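Local atomic coordinates of hypothetical bacterial 6-phosphogluconolactonase (Bacteroides fragilis, PDB entry 3SCY), a protein that probably hydrolyses 6-phosphogluconolactone to 6-phosphogluconate, as a member of the seven-bladed beta-propeller lactonases. Residues Lys62-Val67 and Ser78-Asp83; His90-Gln95 and Asp130-Pro135; Gln249-Asp254 and Ala285-Asp290; Gly270-Ala275 and Phe333-Ala338; Leu157-Ile162 and Leu170-Gly175. All coordinates share one frame; numbering follows the deposited sequence. Where two conformers were deposited one is given.

Contact 1: residues Lys62-Val67 and Ser78-Asp83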
# COMPACT_ATOMS: atom_id res chain seq x y z
N LYS A 62 13.62 -8.02 9.38
CA LYS A 62 13.75 -8.36 10.79
C LYS A 62 12.65 -7.74 11.65
O LYS A 62 12.50 -8.13 12.81
CB LYS A 62 15.13 -7.94 11.33
CG LYS A 62 16.32 -8.63 10.63
CD LYS A 62 16.56 -10.05 11.09
CE LYS A 62 17.72 -10.70 10.35
NZ LYS A 62 19.02 -10.02 10.62
N PHE A 63 11.92 -6.76 11.10
CA PHE A 63 10.86 -6.06 11.82
C PHE A 63 9.66 -5.90 10.95
O PHE A 63 9.75 -5.92 9.72
CB PHE A 63 11.32 -4.67 12.31
CG PHE A 63 12.53 -4.74 13.20
CD1 PHE A 63 12.40 -5.08 14.55
CD2 PHE A 63 13.80 -4.57 12.69
CE1 PHE A 63 13.53 -5.22 15.37
CE2 PHE A 63 14.93 -4.69 13.50
CZ PHE A 63 14.79 -5.06 14.82
N VAL A 64 8.50 -5.79 11.60
CA VAL A 64 7.25 -5.52 10.92
C VAL A 64 6.57 -4.36 11.65
O VAL A 64 6.58 -4.33 12.89
CB VAL A 64 6.33 -6.76 10.81
CG1 VAL A 64 4.90 -6.41 10.37
CG2 VAL A 64 6.95 -7.77 9.85
N TYR A 65 5.98 -3.44 10.88
CA TYR A 65 5.25 -2.33 11.48
C TYR A 65 3.87 -2.34 10.95
O TYR A 65 3.68 -2.50 9.74
CB TYR A 65 5.94 -0.98 11.20
CG TYR A 65 7.37 -0.98 11.69
CD1 TYR A 65 7.68 -0.66 13.01
CD2 TYR A 65 8.41 -1.38 10.85
CE1 TYR A 65 9.00 -0.71 13.48
CE2 TYR A 65 9.72 -1.48 11.33
CZ TYR A 65 10.01 -1.13 12.64
OH TYR A 65 11.29 -1.19 13.11
N SER A 66 2.87 -2.20 11.82
CA SER A 66 1.49 -2.19 11.36
C SER A 66 0.76 -1.00 11.90
O SER A 66 1.05 -0.53 12.99
CB SER A 66 0.77 -3.47 11.78
OG SER A 66 0.27 -3.42 13.10
N VAL A 67 -0.26 -0.56 11.17
CA VAL A 67 -1.13 0.45 11.72
C VAL A 67 -2.07 -0.29 12.69
O VAL A 67 -2.12 -1.54 12.67
CB VAL A 67 -1.95 1.22 10.66
CG1 VAL A 67 -1.05 1.94 9.67
CG2 VAL A 67 -2.96 0.29 9.94
N SER A 78 2.06 -0.36 15.60
CA SER A 78 2.68 -1.41 16.39
C SER A 78 3.96 -1.84 15.71
O SER A 78 3.97 -1.96 14.48
CB SER A 78 1.74 -2.61 16.51
OG SER A 78 0.53 -2.24 17.16
N ALA A 79 5.01 -2.10 16.48
CA ALA A 79 6.30 -2.57 15.99
C ALA A 79 6.54 -3.97 16.49
O ALA A 79 6.36 -4.23 17.69
CB ALA A 79 7.41 -1.65 16.48
N PHE A 80 6.97 -4.86 15.61
CA PHE A 80 7.22 -6.26 15.94
C PHE A 80 8.57 -6.74 15.49
O PHE A 80 9.03 -6.33 14.41
CB PHE A 80 6.20 -7.16 15.20
CG PHE A 80 4.74 -6.86 15.42
CD1 PHE A 80 4.09 -5.89 14.67
CD2 PHE A 80 4.00 -7.59 16.36
CE1 PHE A 80 2.75 -5.62 14.86
CE2 PHE A 80 2.66 -7.30 16.56
CZ PHE A 80 2.05 -6.31 15.82
N ALA A 81 9.19 -7.64 16.25
CA ALA A 81 10.34 -8.38 15.75
C ALA A 81 9.78 -9.51 14.89
O ALA A 81 8.80 -10.17 15.29
CB ALA A 81 11.17 -8.94 16.89
N PHE A 82 10.35 -9.72 13.72
CA PHE A 82 9.85 -10.74 12.80
C PHE A 82 10.89 -11.79 12.52
O PHE A 82 12.07 -11.49 12.31
CB PHE A 82 9.39 -10.07 11.47
CG PHE A 82 8.73 -11.03 10.50
CD1 PHE A 82 7.60 -11.75 10.87
CD2 PHE A 82 9.20 -11.15 9.20
CE1 PHE A 82 6.98 -12.62 9.97
CE2 PHE A 82 8.57 -12.00 8.29
CZ PHE A 82 7.47 -12.74 8.69
N ASP A 83 10.46 -13.05 12.53
CA ASP A 83 11.32 -14.19 12.19
C ASP A 83 10.71 -14.79 10.93
O ASP A 83 9.68 -15.45 11.00
CB ASP A 83 11.44 -15.17 13.36
CG ASP A 83 12.33 -16.38 13.08
OD1 ASP A 83 12.37 -16.83 11.91
OD2 ASP A 83 12.94 -16.89 14.03

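Contact 2: residues His90-Gln95 and Asp130-Pro135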
# COMPACT_ATOMS: atom_id res chain seq x y z
N HIS A 90 6.73 -10.80 17.20
CA HIS A 90 6.81 -10.57 18.64
C HIS A 90 6.72 -9.11 18.87
O HIS A 90 7.65 -8.38 18.52
CB HIS A 90 8.10 -11.15 19.27
CG HIS A 90 8.10 -12.65 19.37
ND1 HIS A 90 8.44 -13.43 18.31
CD2 HIS A 90 7.81 -13.44 20.43
CE1 HIS A 90 8.34 -14.68 18.73
NE2 HIS A 90 7.97 -14.73 20.01
N LEU A 91 5.59 -8.65 19.40
CA LEU A 91 5.38 -7.23 19.65
C LEU A 91 6.50 -6.65 20.49
O LEU A 91 6.92 -7.23 21.50
CB LEU A 91 4.02 -7.01 20.34
CG LEU A 91 3.60 -5.56 20.60
CD1 LEU A 91 3.29 -4.80 19.30
CD2 LEU A 91 2.42 -5.50 21.56
N LEU A 92 6.99 -5.48 20.06
CA LEU A 92 8.01 -4.74 20.78
C LEU A 92 7.35 -3.62 21.54
O LEU A 92 7.56 -3.47 22.74
CB LEU A 92 9.09 -4.20 19.84
CG LEU A 92 9.85 -5.23 18.98
CD1 LEU A 92 10.89 -4.52 18.12
CD2 LEU A 92 10.54 -6.29 19.83
N ASN A 93 6.55 -2.80 20.81
CA ASN A 93 5.81 -1.70 21.43
C ASN A 93 4.81 -1.11 20.45
O ASN A 93 4.74 -1.53 19.30
CB ASN A 93 6.74 -0.61 22.00
CG ASN A 93 7.40 0.30 20.99
OD1 ASN A 93 7.56 -0.03 19.82
ND2 ASN A 93 7.73 1.51 21.44
N THR A 94 4.03 -0.14 20.95
CA THR A 94 3.00 0.56 20.21
C THR A 94 3.13 2.05 20.52
O THR A 94 3.55 2.41 21.63
CB THR A 94 1.60 0.01 20.60
OG1 THR A 94 1.62 -1.42 20.58
CG2 THR A 94 0.47 0.53 19.73
N GLN A 95 2.80 2.91 19.55
CA GLN A 95 2.82 4.36 19.77
C GLN A 95 1.60 4.96 19.10
O GLN A 95 1.24 4.53 18.01
CB GLN A 95 4.11 5.03 19.27
CG GLN A 95 5.41 4.55 19.93
CD GLN A 95 5.65 5.09 21.32
OE1 GLN A 95 4.79 5.75 21.93
NE2 GLN A 95 6.82 4.81 21.87
N ASP A 130 16.84 -0.61 18.52
CA ASP A 130 16.36 -1.99 18.67
C ASP A 130 15.19 -2.29 17.72
O ASP A 130 14.60 -3.36 17.83
CB ASP A 130 15.90 -2.19 20.14
CG ASP A 130 14.79 -1.25 20.62
OD1 ASP A 130 14.44 -0.29 19.89
OD2 ASP A 130 14.34 -1.41 21.77
N GLY A 131 14.80 -1.34 16.86
CA GLY A 131 13.68 -1.55 15.94
C GLY A 131 12.32 -1.14 16.50
O GLY A 131 11.32 -1.09 15.77
N ALA A 132 12.25 -0.84 17.80
CA ALA A 132 11.00 -0.40 18.39
C ALA A 132 10.73 1.06 18.01
O ALA A 132 11.63 1.77 17.55
CB ALA A 132 11.06 -0.59 19.91
N LEU A 133 9.50 1.52 18.21
CA LEU A 133 9.15 2.88 17.83
C LEU A 133 9.36 3.87 18.95
O LEU A 133 9.00 3.61 20.09
CB LEU A 133 7.67 2.98 17.41
CG LEU A 133 7.24 2.21 16.20
CD1 LEU A 133 5.77 1.89 16.29
CD2 LEU A 133 7.50 3.00 14.96
N LEU A 134 9.86 5.05 18.60
CA LEU A 134 9.87 6.14 19.55
C LEU A 134 8.51 6.84 19.44
O LEU A 134 7.82 6.72 18.42
CB LEU A 134 11.01 7.14 19.28
CG LEU A 134 12.31 6.90 20.02
CD1 LEU A 134 13.06 5.74 19.43
CD2 LEU A 134 13.18 8.16 19.99
N PRO A 135 8.09 7.60 20.44
CA PRO A 135 6.84 8.38 20.31
C PRO A 135 6.88 9.30 19.10
O PRO A 135 7.97 9.69 18.67
CB PRO A 135 6.80 9.19 21.61
CG PRO A 135 7.62 8.40 22.57
CD PRO A 135 8.74 7.84 21.75

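Contact 3: residues Gln249-Asp254 and Ala285-Asp290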
# COMPACT_ATOMS: atom_id res chain seq x y z
N GLN A 249 -1.12 11.04 -18.77
CA GLN A 249 -2.30 10.30 -19.17
C GLN A 249 -3.23 10.03 -18.02
O GLN A 249 -2.77 9.80 -16.89
CB GLN A 249 -1.87 8.96 -19.78
CG GLN A 249 -2.92 8.28 -20.67
CD GLN A 249 -2.53 6.88 -21.03
OE1 GLN A 249 -1.64 6.28 -20.42
NE2 GLN A 249 -3.21 6.30 -22.00
N THR A 250 -4.55 9.99 -18.31
CA THR A 250 -5.60 9.54 -17.39
C THR A 250 -6.36 8.43 -18.11
O THR A 250 -6.80 8.66 -19.24
CB THR A 250 -6.54 10.68 -16.94
OG1 THR A 250 -5.82 11.65 -16.19
CG2 THR A 250 -7.70 10.17 -16.08
N VAL A 251 -6.52 7.26 -17.47
CA VAL A 251 -7.28 6.12 -18.03
C VAL A 251 -8.31 5.67 -17.01
O VAL A 251 -8.16 5.90 -15.82
CB VAL A 251 -6.40 4.93 -18.50
CG1 VAL A 251 -5.47 5.33 -19.63
CG2 VAL A 251 -5.61 4.31 -17.34
N ALA A 252 -9.36 5.01 -17.48
CA ALA A 252 -10.40 4.50 -16.61
C ALA A 252 -10.08 3.10 -16.15
O ALA A 252 -9.96 2.19 -16.97
CB ALA A 252 -11.73 4.50 -17.36
N ALA A 253 -9.97 2.90 -14.83
CA ALA A 253 -9.80 1.56 -14.26
C ALA A 253 -11.19 0.99 -14.05
O ALA A 253 -11.45 -0.16 -14.36
CB ALA A 253 -9.05 1.64 -12.94
N ASP A 254 -12.09 1.84 -13.54
CA ASP A 254 -13.49 1.50 -13.29
C ASP A 254 -14.34 2.06 -14.42
O ASP A 254 -14.22 3.24 -14.76
CB ASP A 254 -13.93 2.08 -11.92
CG ASP A 254 -15.43 2.15 -11.64
OD1 ASP A 254 -16.16 1.22 -12.05
OD2 ASP A 254 -15.86 3.11 -10.96
N ALA A 285 -8.36 -4.44 -13.21
CA ALA A 285 -8.16 -3.96 -14.57
C ALA A 285 -6.70 -4.16 -14.93
O ALA A 285 -5.81 -3.97 -14.08
CB ALA A 285 -8.54 -2.47 -14.66
N ILE A 286 -6.44 -4.59 -16.17
CA ILE A 286 -5.11 -4.90 -16.65
C ILE A 286 -4.74 -3.98 -17.80
O ILE A 286 -5.47 -3.92 -18.80
CB ILE A 286 -5.04 -6.38 -17.10
CG1 ILE A 286 -5.67 -7.33 -16.02
CG2 ILE A 286 -3.57 -6.76 -17.49
CD1 ILE A 286 -5.85 -8.81 -16.47
N PHE A 287 -3.60 -3.32 -17.66
CA PHE A 287 -3.08 -2.39 -18.67
C PHE A 287 -1.71 -2.78 -19.14
O PHE A 287 -0.87 -3.20 -18.34
CB PHE A 287 -3.01 -0.97 -18.13
CG PHE A 287 -4.31 -0.39 -17.64
CD1 PHE A 287 -4.74 -0.61 -16.34
CD2 PHE A 287 -5.09 0.40 -18.47
CE1 PHE A 287 -5.95 -0.07 -15.88
CE2 PHE A 287 -6.28 0.97 -18.01
CZ PHE A 287 -6.69 0.75 -16.71
N LYS A 288 -1.48 -2.60 -20.43
CA LYS A 288 -0.16 -2.80 -21.03
C LYS A 288 0.56 -1.48 -20.95
O LYS A 288 -0.02 -0.45 -21.26
CB LYS A 288 -0.29 -3.24 -22.50
CG LYS A 288 1.04 -3.56 -23.15
CD LYS A 288 0.87 -4.07 -24.61
CE LYS A 288 1.85 -5.19 -24.90
NZ LYS A 288 3.26 -4.80 -24.65
N VAL A 289 1.81 -1.50 -20.46
CA VAL A 289 2.61 -0.30 -20.33
C VAL A 289 3.49 -0.14 -21.56
O VAL A 289 4.18 -1.09 -21.95
CB VAL A 289 3.47 -0.37 -19.04
CG1 VAL A 289 4.36 0.88 -18.90
CG2 VAL A 289 2.59 -0.53 -17.79
N ASP A 290 3.49 1.06 -22.14
CA ASP A 290 4.42 1.37 -23.23
C ASP A 290 5.72 1.73 -22.50
O ASP A 290 5.74 2.71 -21.76
CB ASP A 290 3.87 2.50 -24.11
CG ASP A 290 4.77 2.86 -25.28
OD1 ASP A 290 5.85 3.44 -25.05
OD2 ASP A 290 4.38 2.59 -26.43

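Contact 4: residues Gly270-Ala275 and Phe333-Ala338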
# COMPACT_ATOMS: atom_id res chain seq x y z
N GLY A 270 7.74 -4.62 -15.49
CA GLY A 270 7.25 -3.30 -15.85
C GLY A 270 6.35 -3.25 -17.08
O GLY A 270 5.98 -2.15 -17.53
N LYS A 271 6.01 -4.41 -17.63
CA LYS A 271 5.22 -4.48 -18.86
C LYS A 271 3.71 -4.31 -18.65
O LYS A 271 3.02 -3.91 -19.60
CB LYS A 271 5.48 -5.80 -19.58
CG LYS A 271 6.82 -5.82 -20.32
CD LYS A 271 6.91 -7.01 -21.26
CE LYS A 271 8.24 -7.05 -21.98
NZ LYS A 271 8.31 -8.18 -22.94
N TYR A 272 3.20 -4.57 -17.43
CA TYR A 272 1.77 -4.45 -17.18
C TYR A 272 1.50 -3.78 -15.89
O TYR A 272 2.31 -3.88 -14.97
CB TYR A 272 1.07 -5.84 -17.18
CG TYR A 272 1.08 -6.49 -18.54
CD1 TYR A 272 0.12 -6.17 -19.50
CD2 TYR A 272 2.11 -7.35 -18.91
CE1 TYR A 272 0.19 -6.69 -20.79
CE2 TYR A 272 2.19 -7.87 -20.19
CZ TYR A 272 1.22 -7.55 -21.12
OH TYR A 272 1.32 -8.06 -22.40
N LEU A 273 0.39 -3.05 -15.86
CA LEU A 273 -0.10 -2.35 -14.68
C LEU A 273 -1.47 -2.94 -14.33
O LEU A 273 -2.31 -3.16 -15.21
CB LEU A 273 -0.19 -0.85 -14.93
CG LEU A 273 -0.62 -0.03 -13.68
CD1 LEU A 273 0.20 1.19 -13.53
CD2 LEU A 273 -2.11 0.31 -13.69
N TYR A 274 -1.72 -3.12 -13.03
CA TYR A 274 -2.97 -3.67 -12.54
C TYR A 274 -3.58 -2.71 -11.54
O TYR A 274 -2.86 -2.14 -10.71
CB TYR A 274 -2.72 -5.04 -11.86
CG TYR A 274 -2.15 -6.05 -12.83
CD1 TYR A 274 -0.78 -6.12 -13.08
CD2 TYR A 274 -2.98 -6.95 -13.49
CE1 TYR A 274 -0.25 -7.01 -14.02
CE2 TYR A 274 -2.46 -7.89 -14.38
CZ TYR A 274 -1.11 -7.90 -14.66
OH TYR A 274 -0.62 -8.81 -15.57
N ALA A 275 -4.91 -2.57 -11.58
CA ALA A 275 -5.61 -1.69 -10.65
C ALA A 275 -6.90 -2.34 -10.23
O ALA A 275 -7.61 -2.87 -11.09
CB ALA A 275 -5.86 -0.33 -11.27
N PHE A 333 -4.08 -15.85 -8.61
CA PHE A 333 -4.14 -15.83 -10.07
C PHE A 333 -2.78 -16.04 -10.69
O PHE A 333 -1.79 -15.45 -10.25
CB PHE A 333 -4.73 -14.51 -10.61
CG PHE A 333 -6.15 -14.26 -10.19
CD1 PHE A 333 -6.42 -13.57 -9.00
CD2 PHE A 333 -7.21 -14.67 -10.98
CE1 PHE A 333 -7.74 -13.38 -8.58
CE2 PHE A 333 -8.53 -14.48 -10.55
CZ PHE A 333 -8.78 -13.80 -9.38
N GLU A 334 -2.71 -16.89 -11.70
CA GLU A 334 -1.48 -17.05 -12.45
C GLU A 334 -1.46 -15.99 -13.54
O GLU A 334 -2.49 -15.76 -14.17
CB GLU A 334 -1.37 -18.48 -13.02
CG GLU A 334 -0.04 -18.72 -13.71
CD GLU A 334 0.29 -20.13 -14.14
OE1 GLU A 334 -0.48 -21.06 -13.78
OE2 GLU A 334 1.33 -20.32 -14.80
N ARG A 335 -0.31 -15.34 -13.75
CA ARG A 335 -0.09 -14.32 -14.77
C ARG A 335 0.50 -14.90 -16.01
O ARG A 335 1.49 -15.63 -15.95
CB ARG A 335 0.89 -13.26 -14.28
CG ARG A 335 0.37 -12.32 -13.24
CD ARG A 335 1.30 -11.12 -13.04
NE ARG A 335 1.38 -10.24 -14.21
CZ ARG A 335 2.42 -10.15 -15.03
NH1 ARG A 335 3.53 -10.84 -14.79
NH2 ARG A 335 2.37 -9.36 -16.10
N ASP A 336 -0.03 -14.50 -17.16
CA ASP A 336 0.60 -14.84 -18.42
C ASP A 336 1.51 -13.68 -18.68
O ASP A 336 1.03 -12.55 -18.84
CB ASP A 336 -0.45 -15.07 -19.52
CG ASP A 336 0.16 -15.47 -20.86
OD1 ASP A 336 1.26 -14.96 -21.19
OD2 ASP A 336 -0.50 -16.20 -21.61
N GLN A 337 2.83 -13.91 -18.64
CA GLN A 337 3.80 -12.81 -18.74
C GLN A 337 3.84 -12.17 -20.14
O GLN A 337 4.21 -11.00 -20.25
CB GLN A 337 5.20 -13.25 -18.26
CG GLN A 337 5.12 -13.94 -16.88
CD GLN A 337 6.11 -13.51 -15.82
OE1 GLN A 337 6.25 -12.32 -15.50
NE2 GLN A 337 6.70 -14.49 -15.16
N ALA A 338 3.33 -12.85 -21.16
CA ALA A 338 3.29 -12.32 -22.52
C ALA A 338 2.00 -11.53 -22.84
O ALA A 338 2.01 -10.72 -23.76
CB ALA A 338 3.44 -13.46 -23.50

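Contact 5: residues Leu157-Ile162 and Leu170-Gly175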
# COMPACT_ATOMS: atom_id res chain seq x y z
N LEU A 157 -5.89 11.37 4.31
CA LEU A 157 -4.57 10.94 3.86
C LEU A 157 -4.55 9.43 3.71
O LEU A 157 -4.90 8.71 4.64
CB LEU A 157 -3.51 11.48 4.82
CG LEU A 157 -2.98 12.90 4.51
CD1 LEU A 157 -1.99 12.85 3.36
CD2 LEU A 157 -4.12 13.91 4.21
N HIS A 158 -4.20 8.94 2.51
CA HIS A 158 -4.34 7.52 2.20
C HIS A 158 -3.10 6.80 1.77
O HIS A 158 -3.14 5.57 1.64
CB HIS A 158 -5.40 7.34 1.09
CG HIS A 158 -6.31 6.18 1.33
ND1 HIS A 158 -5.83 4.93 1.68
CD2 HIS A 158 -7.66 6.12 1.25
CE1 HIS A 158 -6.91 4.17 1.86
NE2 HIS A 158 -8.02 4.84 1.58
N CYS A 159 -2.00 7.53 1.54
CA CYS A 159 -0.77 6.93 1.09
C CYS A 159 0.38 7.84 1.39
O CYS A 159 0.20 9.06 1.36
CB CYS A 159 -0.85 6.64 -0.41
SG CYS A 159 0.47 5.57 -1.05
N VAL A 160 1.52 7.28 1.76
CA VAL A 160 2.76 8.00 1.96
C VAL A 160 3.86 7.20 1.28
O VAL A 160 4.01 6.00 1.54
CB VAL A 160 3.10 8.32 3.45
CG1 VAL A 160 2.28 9.49 3.96
CG2 VAL A 160 2.93 7.09 4.35
N ARG A 161 4.57 7.82 0.33
CA ARG A 161 5.63 7.15 -0.42
C ARG A 161 6.90 7.95 -0.46
O ARG A 161 6.87 9.15 -0.71
CB ARG A 161 5.24 6.91 -1.88
CG ARG A 161 3.98 6.07 -2.13
CD ARG A 161 4.00 4.68 -1.46
NE ARG A 161 5.26 3.96 -1.60
CZ ARG A 161 5.62 3.26 -2.67
NH1 ARG A 161 4.81 3.17 -3.72
NH2 ARG A 161 6.80 2.65 -2.71
N ILE A 162 8.04 7.27 -0.26
CA ILE A 162 9.34 7.90 -0.44
C ILE A 162 9.67 7.73 -1.91
O ILE A 162 9.46 6.64 -2.45
CB ILE A 162 10.34 7.26 0.52
CG1 ILE A 162 9.93 7.62 1.97
CG2 ILE A 162 11.80 7.75 0.21
CD1 ILE A 162 10.54 6.74 3.08
N LEU A 170 5.86 11.76 -0.85
CA LEU A 170 4.61 12.17 -1.50
C LEU A 170 3.45 11.57 -0.75
O LEU A 170 3.47 10.37 -0.44
CB LEU A 170 4.61 11.78 -2.98
CG LEU A 170 5.76 12.34 -3.82
CD1 LEU A 170 5.64 11.90 -5.24
CD2 LEU A 170 5.79 13.88 -3.81
N ALA A 171 2.47 12.39 -0.38
CA ALA A 171 1.35 11.93 0.42
C ALA A 171 0.03 12.16 -0.31
O ALA A 171 -0.34 13.31 -0.58
CB ALA A 171 1.36 12.64 1.76
N ASP A 172 -0.69 11.06 -0.62
CA ASP A 172 -1.95 11.16 -1.37
C ASP A 172 -3.08 11.58 -0.47
O ASP A 172 -3.31 10.94 0.57
CB ASP A 172 -2.30 9.80 -2.01
CG ASP A 172 -1.36 9.31 -3.08
OD1 ASP A 172 -0.54 10.11 -3.55
OD2 ASP A 172 -1.48 8.12 -3.47
N ASP A 173 -3.82 12.60 -0.90
CA ASP A 173 -4.92 13.12 -0.13
C ASP A 173 -6.21 12.97 -0.91
O ASP A 173 -6.56 13.77 -1.79
CB ASP A 173 -4.65 14.57 0.23
CG ASP A 173 -5.68 15.27 1.11
OD1 ASP A 173 -6.78 14.70 1.30
OD2 ASP A 173 -5.38 16.37 1.58
N LEU A 174 -6.96 11.93 -0.52
CA LEU A 174 -8.23 11.59 -1.16
C LEU A 174 -9.24 12.72 -1.01
O LEU A 174 -10.04 12.97 -1.92
CB LEU A 174 -8.76 10.26 -0.56
CG LEU A 174 -10.17 9.76 -1.03
CD1 LEU A 174 -10.22 8.24 -1.01
CD2 LEU A 174 -11.32 10.35 -0.15
N GLY A 175 -9.20 13.41 0.13
CA GLY A 175 -10.15 14.47 0.41
C GLY A 175 -9.98 15.76 -0.34
O GLY A 175 -10.96 16.49 -0.52

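Contact 1: residues Lys62-Val67 and Ser78-Asp83
Val64 and Phe80 face each other as an antiparallel hydrogen-bonded pair, Val64 N giving to Phe80 O at 2.9 Å and Phe80 N returning the bond to Val64 O. Their side chains share the buried face of the sheet with Phe82, Ser66 and Ser78, and this face is well packed. Val64 CG2, anti to the carbonyl carbon, reaches Phe82 CB at 3.7 Å and touches the root of that ring. Phe82 CG lies anti to its backbone N (chi1 -175°), and the outer ring leads away to Thr15, Leu17 and Thr31 of the preceding sheet. The Phe80 ring turns its edge to this strand: CD1 lies 3.4 Å from Val64 O and CE1 3.8 Å from Ser66 OG, both close to the ring plane. Strands 63-68 and 76-83 form a beta hairpin, the two middle strands of one four-stranded propeller blade, and the segments run 147° apart. Ser66 and Ser78 make the next hydrogen-bonded pair, Ser78 N to Ser66 O at 2.8 Å, while Ser78 OG turns to Asn68. On the other face stand Phe63, Tyr65, Ala79 and Ala81. Tyr65 is still buried, its CE1 3.5 Å from Ala79 CB and its hydroxyl bonded to Gly131 O. Toward Lys62 the contact opens to solvent: Phe63 and Ala81 are partly exposed, and the Phe63 ring meets Phe80 O with its edge, CD1 at 3.6 Å. The exposed Lys62 contributes its backbone, its O taking the N-H of Phe82 from above the carbonyl plane.

Contact 2: residues His90-Gln95 and Asp130-Pro135
Asn93 clamps the backbone of Leu133 with both ends of its amide. A chi1 of 75° puts CG between the backbone N and the carbonyl carbon, and the amide beyond it meets the loop. There OD1 takes the N-H of Leu133 at 3.0 Å, in the carbonyl plane and on a lone pair, while ND2 gives to Leu133 O at 2.8 Å with the acceptor in the amide plane. OD1 also touches Ala132 CB. Gln95 supplies the second grip. Its CB only brushes Leu134 O; CG lies 3.6 Å from that same oxygen and 3.7 Å from Leu133 CB. The chain then bends at chi2 (-76°), bringing CD over to Pro135 N and CA. At the tip, OE1 rests against Pro135 CA, and NE2 gives to Leu133 O at 3.1 Å, from above that carbonyl plane, with Pro135 CD alongside at 3.6 Å. Leu133 O therefore accepts from two side-chain amides. Beyond Asn93, Leu92 lays CD1 against Asp130 O and Ala132 N. Asp130 OD1 accepts from Ala132 N to close an Asx turn, and the positive phi of Gly131 (90°) suits glycine. Leu92 and Asn93 form a classic beta bulge opposite Ala79. Strand 88-96 is the outermost of its blade, and the loop between strands 121-126 and 138-141 of the next blade lies against it, with Leu133 reaching Tyr65, Val77 and Phe125.

Contact 3: residues Gln249-Asp254 and Ala285-Asp290
Phe287 holds CG anti to its carbonyl carbon (chi1 -58°), and its ring meets Val251 of segment 249-254. Val251 answers with CG2, which lies between its own backbone N and carbonyl carbon while CG1 is anti to the carbonyl carbon (chi1 -62°). The two side chains approach tip to tip, Val251 CG2 standing 3.5 Å from Phe287 CE2 and 3.8 Å from CZ. CE2 also meets Val251 CB at 4.0 Å. Next along the strand, Ala252 O lies in the ring plane at the edge, 3.6 Å from Phe287 CZ, and Ala253 CA approaches the same edge. Ala252 O has a hydrogen-bonding partner in Lys298 NZ. At the buried end, Ala285 CB packs against Ala253 O at 3.7 Å, an oxygen that also accepts from Asn277 ND2; the two CB atoms are 4.5 Å apart. Phe287 is itself backed by Leu273 and Lys298 within its own sheet. Val251 is tied by backbone bonds to Val235 in its sheet, and Ala253, just past the strand, to Gly233. The contact is thus side-chain packing between successive blades of the beta-propeller, the outermost strand 244-252 of one sheet against the third strand, 283-289, of the next.

Contact 4: residues Gly270-Ala275 and Phe333-Ala338
Two neighbouring blades of the propeller meet where Arg335, at the end of strand 329-335, reaches across to Tyr274 on strand 272-277. The arginine holds the phenol oxygen side-on: NE gives to Tyr274 OH at 2.8 Å and NH2 gives to the same atom at 3.1 Å, the second bond being more bent. That oxygen lies 7° out of the guanidinium plane, and ring and guanidinium planes stand 87° apart. The arginine chain bends at chi3 (66°), which turns NE toward the hydroxyl. Tyr274 OH is also bonded to Gly340 O, so this buried oxygen has three partners. NH1 bonds to Gly317 O and more weakly to Gln337 OE1. Tyr272 lies beside the same group, its CD2 3.5 Å from Arg335 NH2 near the guanidinium edge. Farther out, Tyr272 OH is 3.1 Å from Ala338 O and CE2 is 3.7 Å from Gln337 O, both oxygens near the ring plane. Asp336 OD1 accepts from Ala338 N in an Asx turn, shaping the chain that offers them. Strand 283-289 flanks both tyrosines through Ile286 and Lys288, and Leu342 of strand 342-350, a residue of the sodium site, packs on Tyr274 and Arg335.

Contact 5: residues Leu157-Ile162 and Leu170-Gly175
Leu157 packs on Asp173, its partner across the strands, and on Ala171 of the same face. Its CD1 branch comes to 3.7 Å from Ala171 CB, while CD2 lies 3.7 Å from Asp173 CG, the two side chains crossing at a slant. Asp173 holds CG anti to its backbone N (chi1 -177°), and its oxygens are engaged by Thr176, His180 and His156 N. Val160 completes this face by placing CG1 4.0 Å from Ala171 CB. On the other face, Cys159 CB lies 3.5 Å from Asp172 OD2, with SG a little farther. Strands 157-162 and 168-173 form a beta hairpin, the first two strands of a blade, with strand 157-162 at the edge nearest the propeller axis. His158 N gives to Asp172 O at 2.9 Å, a nearly straight bond, and Arg161 and Leu170 exchange a pair of backbone bonds. His158 holds CG off the staggered positions (chi1 -139°), and its ring lies side by side with Leu174, CD2 4.0 Å from Leu174 CD1, and meets Tyr117 with planes about 75° apart. His158 NE2 bonds an unidentified ligand, probably from the crystallisation liquor, which may mark a pocket. Arg161 bends at chi2 and chi3, its end leading away to Leu216 O, and Leu170 packs on Leu216 and Phe218 of the next sheet.

All five contacts lie in one propeller of seven four-stranded antiparallel sheets. Contacts 1 and 5 are hairpins inside a blade; contacts 2, 3 and 4 join consecutive blades. Contacts 1 and 2 have centres about 8 Å apart and share a sheet through strands 76-83 and 88-96, where Leu92 N bonds Ala79 O. Contacts 3 and 4, about 12 Å apart between centres, share the sheet of strands 272-277 and 283-289, and their segments alternate along the chain. These two pairs lie far apart, contacts 1 and 3 being on opposite sides of the chain's centre. Contact 5, between them in sequence, is nearest that centre, about 10 Å away. Backbone bonds within blades, and side-chain bonds and packing between them, join these parts of the ring.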